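Local coordinates for protein purine phosphoribosyltransferase (Pyrococcus horikoshii, PDB 1VDM) that probably transfers a phosphoribosyl group in purine metabolism, as a member of the type I phosphoribosyltransferase family, at residues P27-G32 against P52-D57; D90-T95 against C118-P123; D83-I88 against A111-I116. All coordinates share one frame; numbering follows the deposited sequence.

Contact 1: P27-G32 against P52-D57; sequences PDVIIG and PLKVID
I30 and L53 meet on one face of the sheet, where their side chains cross obliquely and L53 CD1 comes to 3.6 Å from I30 CG2. The torsions of L53 explain the approach: CG is anti to the backbone N (chi1 177°), and a chi2 of 67° swings CD1 over the neighbouring strand. On the reverse face, which carries I31 and K54, the branch methyls do the touching, I31 CG2 lying 4.0 Å from I56 CG2. K54 packs its CB against I30 O, while the end of its chain leads away and NZ bonds to H78 O. At the entrance the P52 ring sets CG 3.3 Å from D28 O, with CD close by.

The backbone evidence for a parallel pair is a ladder of four bonds in which I30 and G32 each use both N and O. The shortest runs from K54 N to I30 O (2.7 Å); the others join I30 N to P52 O, G32 N to K54 O and I56 N to G32 O. The strand axes diverge by 25°.

This pair forms the two strands of a beta-alpha-beta unit whose helix 38-47 packs on I30, L53 and V55. L38 of a second subunit also reaches L53 and V55. Helix 97-107 rests on I31 and I56 across the sheet, while strand 85-90 flanks 29-33 along its other edge.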
loop_
_atom_site.group_PDB
_atom_site.type_symbol
_atom_site.label_atom_id
_atom_site.label_comp_id
_atom_site.label_asym_id
_atom_site.label_seq_id
_atom_site.Cartn_x
_atom_site.Cartn_y
_atom_site.Cartn_z
ATOM N N PRO G 27 8.460 39.530 -3.964
ATOM C CA PRO G 27 9.193 39.350 -5.219
ATOM C C PRO G 27 8.295 38.917 -6.370
ATOM O O PRO G 27 7.425 38.064 -6.201
ATOM C CB PRO G 27 10.206 38.267 -4.874
ATOM C CG PRO G 27 10.409 38.438 -3.404
ATOM C CD PRO G 27 9.016 38.662 -2.914
ATOM N N ASP G 28 8.517 39.495 -7.543
ATOM C CA ASP G 28 7.735 39.146 -8.718
ATOM C C ASP G 28 8.444 38.041 -9.491
ATOM O O ASP G 28 7.827 37.304 -10.261
ATOM C CB ASP G 28 7.565 40.365 -9.627
ATOM C CG ASP G 28 6.893 41.529 -8.924
ATOM O OD1 ASP G 28 6.794 42.622 -9.529
ATOM O OD2 ASP G 28 6.463 41.354 -7.764
ATOM N N VAL G 29 9.751 37.933 -9.276
ATOM C CA VAL G 29 10.556 36.936 -9.965
ATOM C C VAL G 29 11.832 36.617 -9.188
ATOM O O VAL G 29 12.349 37.452 -8.442
ATOM C CB VAL G 29 10.930 37.434 -11.377
ATOM C CG1 VAL G 29 11.717 38.734 -11.273
ATOM C CG2 VAL G 29 11.735 36.380 -12.112
ATOM N N ILE G 30 12.318 35.393 -9.355
ATOM C CA ILE G 30 13.534 34.954 -8.691
ATOM C C ILE G 30 14.588 34.592 -9.726
ATOM O O ILE G 30 14.294 33.992 -10.763
ATOM C CB ILE G 30 13.314 33.709 -7.813
ATOM C CG1 ILE G 30 12.358 34.018 -6.665
ATOM C CG2 ILE G 30 14.639 33.247 -7.249
ATOM C CD1 ILE G 30 12.074 32.814 -5.769
ATOM N N ILE G 31 15.822 34.975 -9.430
ATOM C CA ILE G 31 16.946 34.683 -10.303
ATOM C C ILE G 31 17.952 33.886 -9.483
ATOM O O ILE G 31 18.589 34.415 -8.562
ATOM C CB ILE G 31 17.593 35.986 -10.836
ATOM C CG1 ILE G 31 16.541 36.792 -11.609
ATOM C CG2 ILE G 31 18.777 35.653 -11.739
ATOM C CD1 ILE G 31 16.965 38.181 -11.962
ATOM N N GLY G 32 18.061 32.602 -9.802
ATOM C CA GLY G 32 18.980 31.746 -9.084
ATOM C C GLY G 32 20.333 31.689 -9.757
ATOM O O GLY G 32 20.424 31.455 -10.966
ATOM N N PRO G 52 7.676 32.761 -10.753
ATOM C CA PRO G 52 8.624 32.405 -11.814
ATOM C C PRO G 52 10.104 32.364 -11.410
ATOM O O PRO G 52 10.583 33.213 -10.661
ATOM C CB PRO G 52 8.327 33.443 -12.899
ATOM C CG PRO G 52 7.821 34.621 -12.114
ATOM C CD PRO G 52 6.898 33.951 -11.134
ATOM N N LEU G 53 10.818 31.365 -11.919
ATOM C CA LEU G 53 12.233 31.198 -11.621
ATOM C C LEU G 53 13.098 31.305 -12.873
ATOM O O LEU G 53 12.892 30.580 -13.848
ATOM C CB LEU G 53 12.485 29.840 -10.966
ATOM C CG LEU G 53 13.954 29.525 -10.672
ATOM C CD1 LEU G 53 14.465 30.462 -9.591
ATOM C CD2 LEU G 53 14.101 28.088 -10.226
ATOM N N LYS G 54 14.057 32.223 -12.841
ATOM C CA LYS G 54 14.972 32.396 -13.956
ATOM C C LYS G 54 16.357 31.923 -13.513
ATOM O O LYS G 54 16.763 32.146 -12.371
ATOM C CB LYS G 54 15.008 33.861 -14.399
ATOM C CG LYS G 54 13.776 34.261 -15.194
ATOM C CD LYS G 54 13.855 35.688 -15.706
ATOM C CE LYS G 54 12.656 36.014 -16.592
ATOM N NZ LYS G 54 12.573 35.116 -17.781
ATOM N N VAL G 55 17.067 31.243 -14.406
ATOM C CA VAL G 55 18.388 30.741 -14.070
ATOM C C VAL G 55 19.519 31.426 -14.826
ATOM O O VAL G 55 19.440 31.646 -16.039
ATOM C CB VAL G 55 18.478 29.228 -14.320
ATOM C CG1 VAL G 55 19.892 28.738 -14.058
ATOM C CG2 VAL G 55 17.497 28.504 -13.417
ATOM N N ILE G 56 20.571 31.774 -14.094
ATOM C CA ILE G 56 21.740 32.398 -14.697
ATOM C C ILE G 56 22.981 31.652 -14.221
ATOM O O ILE G 56 23.054 31.233 -13.066
ATOM C CB ILE G 56 21.852 33.898 -14.317
ATOM C CG1 ILE G 56 22.879 34.577 -15.229
ATOM C CG2 ILE G 56 22.243 34.046 -12.850
ATOM C CD1 ILE G 56 22.803 36.095 -15.240
ATOM N N ASP G 57 23.939 31.459 -15.121
ATOM C CA ASP G 57 25.184 30.772 -14.779
ATOM C C ASP G 57 26.354 31.640 -15.217
ATOM O O ASP G 57 26.505 31.953 -16.400
ATOM C CB ASP G 57 25.265 29.403 -15.475
ATOM C CG ASP G 57 26.279 28.458 -14.819
ATOM O OD1 ASP G 57 26.331 27.269 -15.221
ATOM O OD2 ASP G 57 27.016 28.894 -13.902
#

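Contact 2: D90-T95 against C118-P123; sequences DDVSDT and CLAMKP
The carboxylate of D94 lies across the far end of the K122 chain, with K122 NZ 2.9 Å from D94 OD1 in a salt bridge. The ammonium meets that oxygen from above the carboxylate plane, 60° out of it. K122 gets there with a chain extended beyond CG, and D94 by setting CG anti to its backbone N (chi1 -159°). Next to this pair the backbones run parallel: S93 N bonds to A120 O at 2.9 Å, and K122 N to S93 O at 2.9 Å. Further back D91 O accepts A120 N at 3.0 Å and, through a weak, bent bond, L119 N as well. Side chains alternate between the faces, V92 CG2 lying 3.9 Å from A120 CB on one and S93 CB 4.0 Å from M121 CB on the other.

A second shell fixes these groups. W124 NE1 donates to D94 OD2, so both carboxylate oxygens have a partner, and W139 packs on K122. S93 OG bonds to V127 O and T125 OG1, while I140 touches both V92 and A120. The chain turns a corner at D91 in one segment and at L119 in the other, which separates this short pairing from the main sheet.

D90-T95 has the DDVSDT sequence of the family's PRPP-binding motif, so the contact probably helps to position that loop. A methionine in place of K122 would probably leave D94 OD1 without its charged mate and the carboxylate held mainly by W124. The contact thus joins a backbone ladder to an ion pair whose lysine is buried, a setting that is likely to strengthen their attraction.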
loop_
_atom_site.group_PDB
_atom_site.type_symbol
_atom_site.label_atom_id
_atom_site.label_comp_id
_atom_site.label_asym_id
_atom_site.label_seq_id
_atom_site.Cartn_x
_atom_site.Cartn_y
_atom_site.Cartn_z
ATOM N N ASP G 90 21.390 33.190 -4.123
ATOM C CA ASP G 90 22.676 32.532 -4.276
ATOM C C ASP G 90 22.988 31.888 -2.933
ATOM O O ASP G 90 22.417 32.277 -1.916
ATOM C CB ASP G 90 23.729 33.578 -4.659
ATOM C CG ASP G 90 25.021 32.961 -5.174
ATOM O OD1 ASP G 90 24.952 31.990 -5.972
ATOM O OD2 ASP G 90 26.110 33.466 -4.791
ATOM N N ASP G 91 23.874 30.899 -2.917
ATOM C CA ASP G 91 24.171 30.197 -1.665
ATOM C C ASP G 91 25.026 31.025 -0.693
ATOM O O ASP G 91 24.819 31.027 0.514
ATOM C CB ASP G 91 24.829 28.835 -1.967
ATOM C CG ASP G 91 26.002 28.987 -2.935
ATOM O OD1 ASP G 91 26.120 30.058 -3.534
ATOM O OD2 ASP G 91 26.745 28.022 -3.115
ATOM N N VAL G 92 26.039 31.720 -1.242
ATOM C CA VAL G 92 26.890 32.519 -0.366
ATOM C C VAL G 92 27.628 33.630 -1.118
ATOM O O VAL G 92 28.006 33.505 -2.274
ATOM C CB VAL G 92 27.901 31.588 0.306
ATOM C CG1 VAL G 92 28.814 30.963 -0.746
ATOM C CG2 VAL G 92 28.746 32.367 1.298
ATOM N N SER G 93 27.792 34.765 -0.414
ATOM C CA SER G 93 28.524 35.883 -0.993
ATOM C C SER G 93 29.971 35.900 -0.499
ATOM O O SER G 93 30.285 36.390 0.578
ATOM C CB SER G 93 27.818 37.168 -0.552
ATOM O OG SER G 93 28.134 38.224 -1.459
ATOM N N ASP G 94 30.871 35.300 -1.305
ATOM C CA ASP G 94 32.262 35.228 -0.880
ATOM C C ASP G 94 33.022 36.513 -1.208
ATOM O O ASP G 94 33.355 37.311 -0.346
ATOM C CB ASP G 94 32.933 34.039 -1.563
ATOM C CG ASP G 94 34.171 33.661 -0.764
ATOM O OD1 ASP G 94 34.601 32.515 -0.883
ATOM O OD2 ASP G 94 34.685 34.507 -0.035
ATOM N N THR G 95 33.345 36.688 -2.504
ATOM C CA THR G 95 33.993 37.930 -2.901
ATOM C C THR G 95 32.999 38.927 -3.496
ATOM O O THR G 95 33.244 40.126 -3.550
ATOM C CB THR G 95 35.090 37.609 -3.919
ATOM O OG1 THR G 95 34.499 37.009 -5.078
ATOM C CG2 THR G 95 36.096 36.630 -3.308
ATOM N N CYS G 118 20.911 35.355 0.315
ATOM C CA CYS G 118 21.925 34.307 0.346
ATOM C C CYS G 118 21.827 33.519 1.632
ATOM O O CYS G 118 21.319 34.012 2.637
ATOM C CB CYS G 118 23.334 34.908 0.267
ATOM S SG CYS G 118 23.780 35.632 -1.310
ATOM N N LEU G 119 22.323 32.292 1.604
ATOM C CA LEU G 119 22.314 31.477 2.800
ATOM C C LEU G 119 23.365 32.032 3.758
ATOM O O LEU G 119 23.127 32.138 4.964
ATOM C CB LEU G 119 22.653 30.032 2.456
ATOM C CG LEU G 119 21.640 29.297 1.584
ATOM C CD1 LEU G 119 22.208 27.938 1.161
ATOM C CD2 LEU G 119 20.340 29.135 2.377
ATOM N N ALA G 120 24.525 32.394 3.208
ATOM C CA ALA G 120 25.627 32.920 4.003
ATOM C C ALA G 120 26.455 33.952 3.255
ATOM O O ALA G 120 26.340 34.106 2.038
ATOM C CB ALA G 120 26.529 31.779 4.455
ATOM N N MET G 121 27.289 34.664 4.000
ATOM C CA MET G 121 28.166 35.670 3.416
ATOM C C MET G 121 29.478 35.690 4.175
ATOM O O MET G 121 29.545 35.292 5.341
ATOM C CB MET G 121 27.542 37.068 3.481
ATOM C CG MET G 121 27.592 37.715 4.859
ATOM S SD MET G 121 28.388 39.356 4.878
ATOM C CE MET G 121 29.215 39.289 6.462
ATOM N N LYS G 122 30.522 36.150 3.501
ATOM C CA LYS G 122 31.836 36.254 4.115
ATOM C C LYS G 122 32.153 37.743 4.278
ATOM O O LYS G 122 31.911 38.543 3.371
ATOM C CB LYS G 122 32.858 35.516 3.252
ATOM C CG LYS G 122 32.672 34.004 3.347
ATOM C CD LYS G 122 33.441 33.247 2.294
ATOM C CE LYS G 122 33.430 31.758 2.589
ATOM N NZ LYS G 122 34.266 30.999 1.624
ATOM N N PRO G 123 32.678 38.130 5.454
ATOM C CA PRO G 123 33.050 39.495 5.853
ATOM C C PRO G 123 33.601 40.455 4.797
ATOM O O PRO G 123 33.258 41.638 4.784
ATOM C CB PRO G 123 34.047 39.259 6.983
ATOM C CG PRO G 123 33.525 38.028 7.628
ATOM C CD PRO G 123 33.182 37.153 6.438
#

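Contact 3: D83-I88 against A111-I116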
loop_
_atom_site.group_PDB
_atom_site.type_symbol
_atom_site.label_atom_id
_atom_site.label_comp_id
_atom_site.label_asym_id
_atom_site.label_seq_id
_atom_site.Cartn_x
_atom_site.Cartn_y
_atom_site.Cartn_z
ATOM N N ASP G 83 9.434 47.173 -13.989
ATOM C CA ASP G 83 8.428 47.246 -12.926
ATOM C C ASP G 83 8.289 45.947 -12.126
ATOM O O ASP G 83 7.306 45.757 -11.404
ATOM C CB ASP G 83 7.057 47.638 -13.499
ATOM C CG ASP G 83 7.024 49.073 -14.015
ATOM O OD1 ASP G 83 5.943 49.520 -14.464
ATOM O OD2 ASP G 83 8.076 49.752 -13.972
ATOM N N LYS G 84 9.272 45.059 -12.248
ATOM C CA LYS G 84 9.248 43.790 -11.528
ATOM C C LYS G 84 10.213 43.766 -10.354
ATOM O O LYS G 84 11.394 44.069 -10.501
ATOM C CB LYS G 84 9.573 42.632 -12.472
ATOM C CG LYS G 84 8.433 42.239 -13.388
ATOM C CD LYS G 84 8.836 41.071 -14.266
ATOM C CE LYS G 84 7.659 40.552 -15.066
ATOM N NZ LYS G 84 8.091 39.485 -16.014
ATOM N N ARG G 85 9.700 43.410 -9.183
ATOM C CA ARG G 85 10.522 43.329 -7.983
ATOM C C ARG G 85 11.402 42.098 -8.171
ATOM O O ARG G 85 10.894 40.985 -8.320
ATOM C CB ARG G 85 9.640 43.138 -6.751
ATOM C CG ARG G 85 8.334 43.906 -6.809
ATOM C CD ARG G 85 8.534 45.364 -6.477
ATOM N NE ARG G 85 8.695 45.549 -5.042
ATOM C CZ ARG G 85 7.809 45.138 -4.142
ATOM N NH1 ARG G 85 6.704 44.516 -4.541
ATOM N NH2 ARG G 85 8.022 45.356 -2.848
ATOM N N VAL G 86 12.714 42.285 -8.170
ATOM C CA VAL G 86 13.598 41.150 -8.359
ATOM C C VAL G 86 14.337 40.758 -7.095
ATOM O O VAL G 86 14.669 41.602 -6.266
ATOM C CB VAL G 86 14.633 41.428 -9.460
ATOM C CG1 VAL G 86 15.510 40.208 -9.665
ATOM C CG2 VAL G 86 13.928 41.798 -10.754
ATOM N N VAL G 87 14.568 39.459 -6.944
ATOM C CA VAL G 87 15.310 38.938 -5.804
ATOM C C VAL G 87 16.263 37.887 -6.364
ATOM O O VAL G 87 15.833 36.904 -6.981
ATOM C CB VAL G 87 14.377 38.314 -4.717
ATOM C CG1 VAL G 87 13.491 37.249 -5.320
ATOM C CG2 VAL G 87 15.209 37.727 -3.589
ATOM N N ILE G 88 17.561 38.135 -6.189
ATOM C CA ILE G 88 18.598 37.229 -6.662
ATOM C C ILE G 88 18.960 36.300 -5.517
ATOM O O ILE G 88 19.241 36.752 -4.405
ATOM C CB ILE G 88 19.836 38.014 -7.131
ATOM C CG1 ILE G 88 19.455 38.863 -8.346
ATOM C CG2 ILE G 88 20.975 37.063 -7.482
ATOM C CD1 ILE G 88 20.571 39.725 -8.888
ATOM N N ALA G 111 15.272 45.894 -14.418
ATOM C CA ALA G 111 14.747 45.559 -13.099
ATOM C C ALA G 111 14.265 46.781 -12.314
ATOM O O ALA G 111 14.999 47.758 -12.133
ATOM C CB ALA G 111 15.798 44.811 -12.294
ATOM N N LYS G 112 13.018 46.713 -11.859
ATOM C CA LYS G 112 12.421 47.780 -11.068
ATOM C C LYS G 112 13.258 47.907 -9.795
ATOM O O LYS G 112 14.131 48.774 -9.700
ATOM C CB LYS G 112 10.968 47.413 -10.732
ATOM C CG LYS G 112 10.222 48.377 -9.811
ATOM C CD LYS G 112 8.800 47.865 -9.551
ATOM C CE LYS G 112 8.060 48.678 -8.488
ATOM N NZ LYS G 112 8.638 48.520 -7.118
ATOM N N GLU G 113 13.000 47.028 -8.831
ATOM C CA GLU G 113 13.731 47.022 -7.570
ATOM C C GLU G 113 14.518 45.715 -7.514
ATOM O O GLU G 113 14.106 44.712 -8.096
ATOM C CB GLU G 113 12.751 47.090 -6.397
ATOM C CG GLU G 113 13.344 47.599 -5.087
ATOM C CD GLU G 113 12.323 47.607 -3.951
ATOM O OE1 GLU G 113 11.124 47.840 -4.226
ATOM O OE2 GLU G 113 12.716 47.394 -2.780
ATOM N N ILE G 114 15.653 45.720 -6.825
ATOM C CA ILE G 114 16.460 44.513 -6.724
ATOM C C ILE G 114 16.928 44.261 -5.303
ATOM O O ILE G 114 17.475 45.149 -4.651
ATOM C CB ILE G 114 17.699 44.585 -7.628
ATOM C CG1 ILE G 114 17.268 44.707 -9.090
ATOM C CG2 ILE G 114 18.558 43.349 -7.432
ATOM C CD1 ILE G 114 18.413 44.981 -10.045
ATOM N N LYS G 115 16.697 43.041 -4.834
ATOM C CA LYS G 115 17.096 42.620 -3.499
ATOM C C LYS G 115 17.950 41.373 -3.670
ATOM O O LYS G 115 17.858 40.688 -4.684
ATOM C CB LYS G 115 15.868 42.294 -2.654
ATOM C CG LYS G 115 15.779 43.079 -1.357
ATOM C CD LYS G 115 15.522 44.557 -1.617
ATOM C CE LYS G 115 15.404 45.328 -0.312
ATOM N NZ LYS G 115 15.273 46.783 -0.578
ATOM N N ILE G 116 18.777 41.074 -2.680
ATOM C CA ILE G 116 19.658 39.915 -2.767
ATOM C C ILE G 116 19.590 39.049 -1.526
ATOM O O ILE G 116 19.762 39.537 -0.402
ATOM C CB ILE G 116 21.115 40.363 -2.992
ATOM C CG1 ILE G 116 21.230 41.023 -4.368
ATOM C CG2 ILE G 116 22.062 39.173 -2.848
ATOM C CD1 ILE G 116 22.528 41.741 -4.593
#
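V86, I88, I114 and I116 make the close-packed side of this contact, their branched side chains lying together on one face of the sheet. V86 CB is 4.2 Å from I114 CG1, and one step along I88 CB stands 4.3 Å from I116 CG1. V86 also reaches back past the end of the pairing: its CG2, anti to the carbonyl carbon, comes to 3.9 Å from A111 CB. Helix 97-107 lies over this face, with V102 on I88, V106 on A111 and I114, and I103 on I116. Three bonds of similar length hold the backbones beneath it: V86 N to E113 O at 2.8 Å, K115 N to V86 O, and I88 N to K115 O. The strand axes come within 4.6 Å and diverge by 22°.

The looser part is a charged cluster of R85, K112, E113 and K115, all partly or fully exposed; buried V87 shares the face that carries R85, E113 and K115. R85 is bent at chi2 and chi3, which brings NE beside E113 OE1. This salt bridge is weak at 3.4 Å; the carboxylate oxygen sits at the edge of the guanidinium, near its plane, and the two flat groups are turned 39° apart. K115 NZ is equally far from E113 OE2, again a weak bond. K112 NZ lies 3.6 Å from R85 NE, two like charges that E113 probably helps to offset, since its carboxylate is the one acid in this four-residue network. Farther out, K112 lays its aliphatic chain along the D83 backbone.

Parallel neighbouring strands 85-90 and 113-118, with helix 97-107 between them in the chain and packed on one face, make a beta-alpha-beta crossover, in which 113-118 is the outermost strand of the type I phosphoribosyltransferase core sheet within the chain.

Contacts 1 and 3 belong to one five-stranded sheet, their centres about 10 Å apart. Segments 27-32 and 83-88 join them side by side through probable backbone bonds from D28 N to R85 O (2.9 Å) and I31 N to V87 O (3.1 Å). Contact 2 lies about 17 Å from contact 1 and 18 Å from contact 3, centre to centre, in a separate small sheet. Contact 1 closes before the others open, whereas the segments of contacts 2 and 3 alternate. Strand 85-90 thus leads into the probable PRPP loop and 113-118 into the segment paired with it, beyond the C-terminal ends of both strands, consistent with the family's active-site layout.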